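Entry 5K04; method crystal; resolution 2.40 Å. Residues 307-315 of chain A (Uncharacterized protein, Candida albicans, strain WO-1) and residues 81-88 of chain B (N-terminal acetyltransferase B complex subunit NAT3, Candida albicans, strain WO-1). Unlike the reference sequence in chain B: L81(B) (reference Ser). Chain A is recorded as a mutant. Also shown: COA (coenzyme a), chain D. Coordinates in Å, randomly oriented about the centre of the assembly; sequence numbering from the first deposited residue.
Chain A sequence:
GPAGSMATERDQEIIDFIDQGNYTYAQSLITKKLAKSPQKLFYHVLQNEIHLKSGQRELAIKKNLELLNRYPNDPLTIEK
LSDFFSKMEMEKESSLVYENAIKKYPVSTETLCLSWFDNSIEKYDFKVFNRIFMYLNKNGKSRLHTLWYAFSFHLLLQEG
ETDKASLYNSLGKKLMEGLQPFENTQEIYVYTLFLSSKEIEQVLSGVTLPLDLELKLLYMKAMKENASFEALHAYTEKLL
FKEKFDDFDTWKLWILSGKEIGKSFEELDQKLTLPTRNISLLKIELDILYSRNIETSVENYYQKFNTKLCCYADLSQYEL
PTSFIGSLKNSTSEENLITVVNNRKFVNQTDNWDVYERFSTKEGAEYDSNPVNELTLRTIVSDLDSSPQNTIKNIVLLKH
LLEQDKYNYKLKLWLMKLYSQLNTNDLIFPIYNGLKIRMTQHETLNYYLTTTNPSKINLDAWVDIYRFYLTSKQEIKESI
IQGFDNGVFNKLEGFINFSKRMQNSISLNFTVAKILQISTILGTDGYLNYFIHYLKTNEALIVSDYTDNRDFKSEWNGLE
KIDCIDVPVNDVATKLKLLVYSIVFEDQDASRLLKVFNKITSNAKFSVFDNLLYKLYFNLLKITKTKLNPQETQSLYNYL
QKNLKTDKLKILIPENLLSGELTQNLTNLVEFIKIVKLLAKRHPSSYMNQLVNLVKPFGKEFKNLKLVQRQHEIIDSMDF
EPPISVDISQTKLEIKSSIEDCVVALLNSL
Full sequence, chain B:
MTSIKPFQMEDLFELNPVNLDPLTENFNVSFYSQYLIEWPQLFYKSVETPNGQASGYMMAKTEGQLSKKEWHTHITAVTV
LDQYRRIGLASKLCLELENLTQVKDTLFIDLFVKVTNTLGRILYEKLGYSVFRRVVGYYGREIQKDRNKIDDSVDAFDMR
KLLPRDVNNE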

ATOM      1  N   THR A 307       1.598  30.646  14.780  1.00 51.58           N
ATOM      2  CA  THR A 307       1.552  30.942  13.352  1.00 46.96           C
ATOM      3  C   THR A 307       1.938  29.743  12.495  1.00 49.91           C
ATOM      4  O   THR A 307       2.012  29.881  11.267  1.00 35.66           O
ATOM      5  CB  THR A 307       2.469  32.116  13.002  1.00 40.71           C
ATOM      6  OG1 THR A 307       3.830  31.713  13.139  1.00 36.47           O
ATOM      7  CG2 THR A 307       2.201  33.315  13.913  1.00 39.23           C
ATOM      8  N   LYS A 308       2.169  28.581  13.108  1.00 49.59           N
ATOM      9  CA  LYS A 308       2.571  27.369  12.402  1.00 44.15           C
ATOM     10  C   LYS A 308       1.464  26.327  12.480  1.00 44.69           C
ATOM     11  O   LYS A 308       0.863  26.110  13.538  1.00 36.42           O
ATOM     12  CB  LYS A 308       3.869  26.791  12.976  1.00 34.33           C
ATOM     13  CG  LYS A 308       4.983  27.837  13.125  1.00 47.18           C
ATOM     14  CD  LYS A 308       5.419  28.435  11.786  1.00 44.39           C
ATOM     15  CE  LYS A 308       6.671  29.299  11.964  1.00 46.27           C
ATOM     16  NZ  LYS A 308       7.274  29.777  10.679  1.00 54.90           N
ATOM     17  N   LEU A 309       1.213  25.669  11.353  1.00 52.61           N
ATOM     18  CA  LEU A 309       0.133  24.699  11.305  1.00 49.35           C
ATOM     19  C   LEU A 309       0.379  23.511  12.236  1.00 47.36           C
ATOM     20  O   LEU A 309      -0.562  22.780  12.559  1.00 33.05           O
ATOM     21  CB  LEU A 309      -0.052  24.267   9.851  1.00 44.20           C
ATOM     22  CG  LEU A 309      -1.418  23.740   9.416  1.00 58.89           C
ATOM     23  CD1 LEU A 309      -2.518  24.785   9.617  1.00 53.19           C
ATOM     24  CD2 LEU A 309      -1.348  23.303   7.969  1.00 57.39           C
ATOM     25  N   CYS A 310       1.618  23.330  12.703  1.00 54.17           N
ATOM     26  CA  CYS A 310       1.950  22.237  13.611  1.00 54.20           C
ATOM     27  C   CYS A 310       1.409  22.439  15.025  1.00 47.10           C
ATOM     28  O   CYS A 310       1.237  21.440  15.735  1.00 40.68           O
ATOM     29  CB  CYS A 310       3.474  22.032  13.675  1.00 53.36           C
ATOM     30  SG  CYS A 310       4.466  23.326  14.395  1.00 30.14           S
ATOM     31  N   CYS A 311       1.114  23.690  15.435  1.00 42.25           N
ATOM     32  CA  CYS A 311       0.925  24.002  16.854  1.00 46.84           C
ATOM     33  C   CYS A 311      -0.072  23.053  17.522  1.00 34.44           C
ATOM     34  O   CYS A 311       0.227  22.441  18.552  1.00 31.10           O
ATOM     35  CB  CYS A 311       0.476  25.465  17.022  1.00 47.01           C
ATOM     36  SG  CYS A 311       0.503  26.060  18.697  1.00 33.73           S
ATOM     37  N   TYR A 312      -1.261  22.922  16.938  1.00 42.04           N
ATOM     38  CA  TYR A 312      -2.326  22.136  17.559  1.00 50.12           C
ATOM     39  C   TYR A 312      -1.913  20.687  17.755  1.00 53.21           C
ATOM     40  O   TYR A 312      -2.122  20.114  18.830  1.00 46.21           O
ATOM     41  CB  TYR A 312      -3.596  22.187  16.713  1.00 42.72           C
ATOM     42  CG  TYR A 312      -4.651  21.238  17.222  1.00 45.14           C
ATOM     43  CD1 TYR A 312      -5.426  21.558  18.334  1.00 47.60           C
ATOM     44  CD2 TYR A 312      -4.878  20.029  16.594  1.00 47.12           C
ATOM     45  CE1 TYR A 312      -6.398  20.691  18.807  1.00 42.74           C
ATOM     46  CE2 TYR A 312      -5.843  19.155  17.059  1.00 47.41           C
ATOM     47  CZ  TYR A 312      -6.600  19.490  18.170  1.00 45.10           C
ATOM     48  OH  TYR A 312      -7.559  18.606  18.619  1.00 45.97           O
ATOM     49  N   ALA A 313      -1.365  20.060  16.703  1.00 50.32           N
ATOM     50  CA  ALA A 313      -1.005  18.646  16.797  1.00 50.82           C
ATOM     51  C   ALA A 313       0.102  18.425  17.826  1.00 43.61           C
ATOM     52  O   ALA A 313       0.124  17.399  18.515  1.00 33.19           O
ATOM     53  CB  ALA A 313      -0.595  18.108  15.422  1.00 36.48           C
ATOM     54  N   ASP A 314       1.002  19.389  17.960  1.00 46.60           N
ATOM     55  CA  ASP A 314       2.066  19.282  18.947  1.00 43.57           C
ATOM     56  C   ASP A 314       1.527  19.391  20.382  1.00 46.58           C
ATOM     57  O   ASP A 314       1.950  18.640  21.270  1.00 36.68           O
ATOM     58  CB  ASP A 314       3.118  20.357  18.658  1.00 42.50           C
ATOM     59  CG  ASP A 314       3.916  20.098  17.352  1.00 41.05           C
ATOM     60  OD1 ASP A 314       3.736  19.039  16.706  1.00 32.25           O
ATOM     61  OD2 ASP A 314       4.742  20.967  16.984  1.00 31.52           O
ATOM     62  N   LEU A 315       0.598  20.318  20.639  1.00 55.09           N
ATOM     63  CA  LEU A 315       0.139  20.540  22.012  1.00 53.12           C
ATOM     64  C   LEU A 315      -0.982  19.598  22.443  1.00 53.66           C
ATOM     65  O   LEU A 315      -1.004  19.144  23.596  1.00 43.39           O
ATOM     66  CB  LEU A 315      -0.320  21.989  22.194  1.00 46.67           C
ATOM     67  CG  LEU A 315       0.827  22.991  22.227  1.00 50.32           C
ATOM     68  CD1 LEU A 315       0.293  24.409  22.364  1.00 56.17           C
ATOM     69  CD2 LEU A 315       1.831  22.669  23.354  1.00 42.33           C
TER
ATOM     70  N   LEU B  81       5.314  16.933   4.784  1.00 36.26           N
ATOM     71  CA  LEU B  81       3.868  17.004   4.973  1.00 42.56           C
ATOM     72  C   LEU B  81       3.423  18.438   5.265  1.00 42.79           C
ATOM     73  O   LEU B  81       4.078  19.164   6.016  1.00 30.94           O
ATOM     74  CB  LEU B  81       3.463  16.072   6.121  1.00 40.88           C
ATOM     75  CG  LEU B  81       1.986  15.975   6.463  1.00 38.16           C
ATOM     76  CD1 LEU B  81       1.254  15.510   5.231  1.00 36.06           C
ATOM     77  CD2 LEU B  81       1.768  15.024   7.656  1.00 41.51           C
ATOM     78  N   ASP B  82       2.288  18.836   4.659  1.00 47.93           N
ATOM     79  CA  ASP B  82       1.785  20.213   4.761  1.00 41.84           C
ATOM     80  C   ASP B  82       1.647  20.691   6.209  1.00 34.11           C
ATOM     81  O   ASP B  82       1.925  21.855   6.512  1.00 31.15           O
ATOM     82  CB  ASP B  82       0.435  20.322   4.040  1.00 42.97           C
ATOM     83  CG  ASP B  82      -0.581  19.299   4.531  1.00 54.18           C
ATOM     84  OD1 ASP B  82      -0.274  18.556   5.489  1.00 53.73           O
ATOM     85  OD2 ASP B  82      -1.689  19.230   3.948  1.00 55.12           O
ATOM     86  N   GLN B  83       1.207  19.808   7.118  1.00 43.16           N
ATOM     87  CA  GLN B  83       1.002  20.214   8.509  1.00 45.50           C
ATOM     88  C   GLN B  83       2.300  20.665   9.161  1.00 43.03           C
ATOM     89  O   GLN B  83       2.275  21.457  10.110  1.00 31.78           O
ATOM     90  CB  GLN B  83       0.391  19.067   9.325  1.00 51.12           C
ATOM     91  CG  GLN B  83      -0.855  18.421   8.724  1.00 59.16           C
ATOM     92  CD  GLN B  83      -2.102  19.302   8.820  1.00 61.70           C
ATOM     93  OE1 GLN B  83      -2.392  19.882   9.868  1.00 56.42           O
ATOM     94  NE2 GLN B  83      -2.846  19.397   7.719  1.00 63.01           N
ATOM     95  N   TYR B  84       3.444  20.182   8.664  1.00 41.34           N
ATOM     96  CA  TYR B  84       4.734  20.409   9.313  1.00 41.86           C
ATOM     97  C   TYR B  84       5.677  21.259   8.459  1.00 38.04           C
ATOM     98  O   TYR B  84       6.898  21.139   8.560  1.00 28.83           O
ATOM     99  CB  TYR B  84       5.362  19.064   9.688  1.00 35.35           C
ATOM    100  CG  TYR B  84       4.480  18.285  10.660  1.00 36.41           C
ATOM    101  CD1 TYR B  84       4.433  18.632  12.004  1.00 37.04           C
ATOM    102  CD2 TYR B  84       3.677  17.235  10.241  1.00 32.58           C
ATOM    103  CE1 TYR B  84       3.625  17.964  12.899  1.00 39.67           C
ATOM    104  CE2 TYR B  84       2.856  16.550  11.150  1.00 31.46           C
ATOM    105  CZ  TYR B  84       2.839  16.933  12.479  1.00 33.88           C
ATOM    106  OH  TYR B  84       2.052  16.288  13.396  1.00 32.42           O
ATOM    107  N   ARG B  85       5.120  22.158   7.657  1.00 46.66           N
ATOM    108  CA  ARG B  85       5.872  23.076   6.823  1.00 43.61           C
ATOM    109  C   ARG B  85       6.125  24.400   7.553  1.00 44.95           C
ATOM    110  O   ARG B  85       5.448  24.737   8.524  1.00 31.73           O
ATOM    111  CB  ARG B  85       5.125  23.311   5.503  1.00 36.86           C
ATOM    112  CG  ARG B  85       5.106  22.061   4.616  1.00 43.68           C
ATOM    113  CD  ARG B  85       4.579  22.337   3.224  1.00 48.83           C
ATOM    114  NE  ARG B  85       4.522  21.105   2.446  1.00 51.61           N
ATOM    115  CZ  ARG B  85       4.037  20.999   1.212  1.00 51.95           C
ATOM    116  NH1 ARG B  85       3.555  22.067   0.586  1.00 53.76           N
ATOM    117  NH2 ARG B  85       4.038  19.815   0.604  1.00 50.67           N
ATOM    118  N   ARG B  86       7.136  25.141   7.062  1.00 45.18           N
ATOM    119  CA  ARG B  86       7.536  26.471   7.565  1.00 46.82           C
ATOM    120  C   ARG B  86       8.072  26.435   8.993  1.00 44.23           C
ATOM    121  O   ARG B  86       7.981  27.432   9.714  1.00 33.49           O
ATOM    122  CB  ARG B  86       6.396  27.495   7.474  1.00 44.67           C
ATOM    123  CG  ARG B  86       5.797  27.652   6.104  1.00 46.85           C
ATOM    124  CD  ARG B  86       6.856  27.655   5.011  1.00 53.08           C
ATOM    125  NE  ARG B  86       7.794  28.776   5.096  1.00 60.16           N
ATOM    126  CZ  ARG B  86       7.608  29.958   4.510  1.00 66.58           C
ATOM    127  NH1 ARG B  86       6.499  30.181   3.809  1.00 59.97           N
ATOM    128  NH2 ARG B  86       8.531  30.918   4.633  1.00 65.11           N
ATOM    129  N   ILE B  87       8.649  25.305   9.408  1.00 47.18           N
ATOM    130  CA  ILE B  87       9.306  25.200  10.709  1.00 48.97           C
ATOM    131  C   ILE B  87      10.700  24.600  10.536  1.00 46.78           C
ATOM    132  O   ILE B  87      11.288  24.097  11.500  1.00 32.68           O
ATOM    133  CB  ILE B  87       8.474  24.369  11.709  1.00 44.36           C
ATOM    134  CG1 ILE B  87       8.206  22.967  11.143  1.00 41.44           C
ATOM    135  CG2 ILE B  87       7.150  25.086  12.054  1.00 40.16           C
ATOM    136  CD1 ILE B  87       7.485  22.048  12.109  1.00 37.55           C
ATOM    137  N   GLY B  88      11.233  24.646   9.309  1.00 43.89           N
ATOM    138  CA  GLY B  88      12.606  24.226   9.059  1.00 40.50           C
ATOM    139  C   GLY B  88      12.825  22.734   8.922  1.00 40.50           C
ATOM    140  O   GLY B  88      13.969  22.273   8.998  1.00 30.93           O
TER
HETATM  141  N1A COA D 202       6.314  29.983   0.352  1.00 77.18           N
HETATM  142  C2A COA D 202       7.297  31.111   0.384  1.00 82.88           C
HETATM  143  N3A COA D 202       8.634  30.598   0.897  1.00 91.95           N
HETATM  144  C4A COA D 202       8.943  29.240   1.393  1.00 83.89           C
HETATM  145  C5A COA D 202       7.807  28.097   1.435  1.00 83.93           C
HETATM  146  C6A COA D 202       6.426  28.537   0.807  1.00 79.97           C
HETATM  147  N6A COA D 202       5.321  27.656   0.625  1.00 84.72           N
HETATM  148  N7A COA D 202       8.403  26.719   1.834  1.00 88.51           N
HETATM  149  C8A COA D 202       9.957  26.790   2.052  1.00 83.02           C
HETATM  150  N9A COA D 202      10.141  28.378   1.697  1.00 72.76           N
HETATM  151  C1B COA D 202      11.674  28.907   1.576  1.00 66.11           C
HETATM  152  C2B COA D 202      11.985  30.268   2.274  1.00 63.07           C
HETATM  153  O2B COA D 202      12.335  31.501   1.641  1.00 59.37           O
HETATM  154  C3B COA D 202      12.513  29.597   3.521  1.00 55.30           C
HETATM  155  O3B COA D 202      12.951  30.110   4.784  1.00 40.88           O
HETATM  156  P3B COA D 202      12.400  30.818   6.150  1.00 29.07           P
HETATM  157  O7A COA D 202      12.672  29.831   7.271  1.00 36.21           O
HETATM  158  O8A COA D 202      13.296  32.053   6.312  1.00 40.27           O
HETATM  159  O9A COA D 202      10.932  31.094   5.926  1.00 25.88           O
HETATM  160  C4B COA D 202      12.946  28.101   3.066  1.00 46.32           C
HETATM  161  O4B COA D 202      12.577  27.747   1.671  1.00 55.68           O
HETATM  162  C5B COA D 202      13.136  26.982   4.159  1.00 46.73           C
HETATM  163  O5B COA D 202      12.045  26.365   4.849  1.00 28.45           O
HETATM  164  P1A COA D 202      11.618  25.027   5.649  1.00  8.41           P
HETATM  165  O1A COA D 202      12.854  24.238   5.872  1.00 14.90           O
HETATM  166  O2A COA D 202      10.878  25.433   6.888  1.00 22.31           O
HETATM  167  O3A COA D 202      10.643  24.304   4.661  1.00 15.92           O
HETATM  168  P2A COA D 202       9.473  23.195   4.633  1.00 11.63           P
HETATM  169  O4A COA D 202       8.168  23.930   4.735  1.00 24.89           O
HETATM  170  O5A COA D 202       9.758  22.166   5.613  1.00 15.74           O
HETATM  171  O6A COA D 202       9.617  22.670   3.121  1.00 16.65           O
HETATM  172  CBP COA D 202       9.352  22.254   0.507  1.00 47.53           C
HETATM  173  CCP COA D 202       9.903  23.163   1.805  1.00 30.50           C
HETATM  174  CDP COA D 202       9.680  23.038  -0.945  1.00 39.07           C
HETATM  175  CEP COA D 202      10.056  20.714   0.547  1.00 39.86           C
HETATM  176  CAP COA D 202       7.632  22.074   0.681  1.00 44.20           C
HETATM  177  OAP COA D 202       6.913  23.198   1.132  1.00 30.73           O
HETATM  178  C9P COA D 202       7.015  20.865  -0.189  1.00 50.73           C
HETATM  179  O9P COA D 202       6.471  21.029  -1.424  1.00 50.86           O
HETATM  180  N8P COA D 202       7.582  19.486   0.114  1.00 47.18           N
HETATM  181  C7P COA D 202       7.917  18.442  -1.018  1.00 57.70           C
HETATM  182  C6P COA D 202       7.713  18.898  -2.510  1.00 64.99           C
HETATM  183  C5P COA D 202       8.667  19.976  -3.296  1.00 62.58           C
HETATM  184  O5P COA D 202       8.204  21.095  -3.865  1.00 67.23           O
HETATM  185  N4P COA D 202      10.118  19.698  -3.249  1.00 75.74           N
HETATM  186  C3P COA D 202      11.434  20.043  -2.758  1.00 68.80           C
HETATM  187  C2P COA D 202      12.189  21.360  -2.708  1.00 49.12           C
HETATM  188  S1P COA D 202      12.809  22.199  -4.135  1.00 21.15           S
HETATM  189  O   HOH W   1       3.184  26.345   8.625  1.00 23.59           O
HETATM  190  O   HOH W   2       3.918  23.610  10.819  1.00 26.26           O
HETATM  191  O   HOH W   3       2.541  16.872  16.138  1.00 33.11           O

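L81(B), which differs from the reference serine, makes no contact with the chain A stretch; its part is local, its O accepting a backbone hydrogen bond from Y84(B) N at 2.9 Å. This bond closes the short 3-10 segment at 82-83. D82(B) folds back on its own backbone, OD1 receiving a weak bond from Q83(B) N (2.5 Å, angle 118°), while its carbonyl O lies 3.9 Å from L309(A) CD2.

Q83(B) is buried and meets the turn of chain A, a type I turn from K308(A) to C311(A) closed by C311(A) N to K308(A) O at 3.1 Å. Its CA-to-CB bond points sideways, but chi1 and chi2, both m, bring the end of the side chain nearer, so that Q83(B) OE1 stands 4.0 Å from L309(A) CG. Between C310(A) N and Q83(B) O the distance is 3.3 Å, yet the angle is too poor for a hydrogen bond. Water 2 links the two atoms instead: it donates to Q83(B) O at 2.8 Å and accepts weakly from C310(A) N at 3.0 Å.

The CA-to-CB bond of Y84(B) points away from the chain A stretch, but the ring comes back to it. C310(A) CB approaches Y84(B) CD1 obliquely at 3.9 Å, and D314(A) OD1 lies at the ring edge, 4.0 Å from Y84(B) CE1. At its far end the tyrosine is both apolar neighbour and polar partner: Y84(B) OH is 3.8 Å from A313(A) CB and donates to water 3 at 2.8 Å, which in turn donates to D314(A) OD1 at 2.5 Å.

R85(B) contributes through its backbone. Its O accepts from water 1 at 2.8 Å and from water 2 at 3.0 Å; water 1 also accepts a weak bond from L309(A) N at 3.4 Å. The side chain leads away, its guanidinium lying with one face against C9P of coenzyme A.

R86(B) O receives the one direct hydrogen bond between the stretches, from K308(A) NZ at 2.6 Å. The lysine's chi3 and chi4, both t, extend its outer chain to that carbonyl, a reach suited to a long, flexible amine. R86(B) also binds the cofactor: N donates to O4A at 2.8 Å and NH2 to O9A at 2.7 Å.

The CA-to-CB bond of I87(B) points toward the chain A stretch, and I87(B) CG2 packs against K308(A) CG at 3.7 Å and C310(A) SG at 4.0 Å, so the lysine supplies apolar surface as well as charge. G88(B), with phi 81°, ends the walk by donating from N to coenzyme A O2A at 2.6 Å.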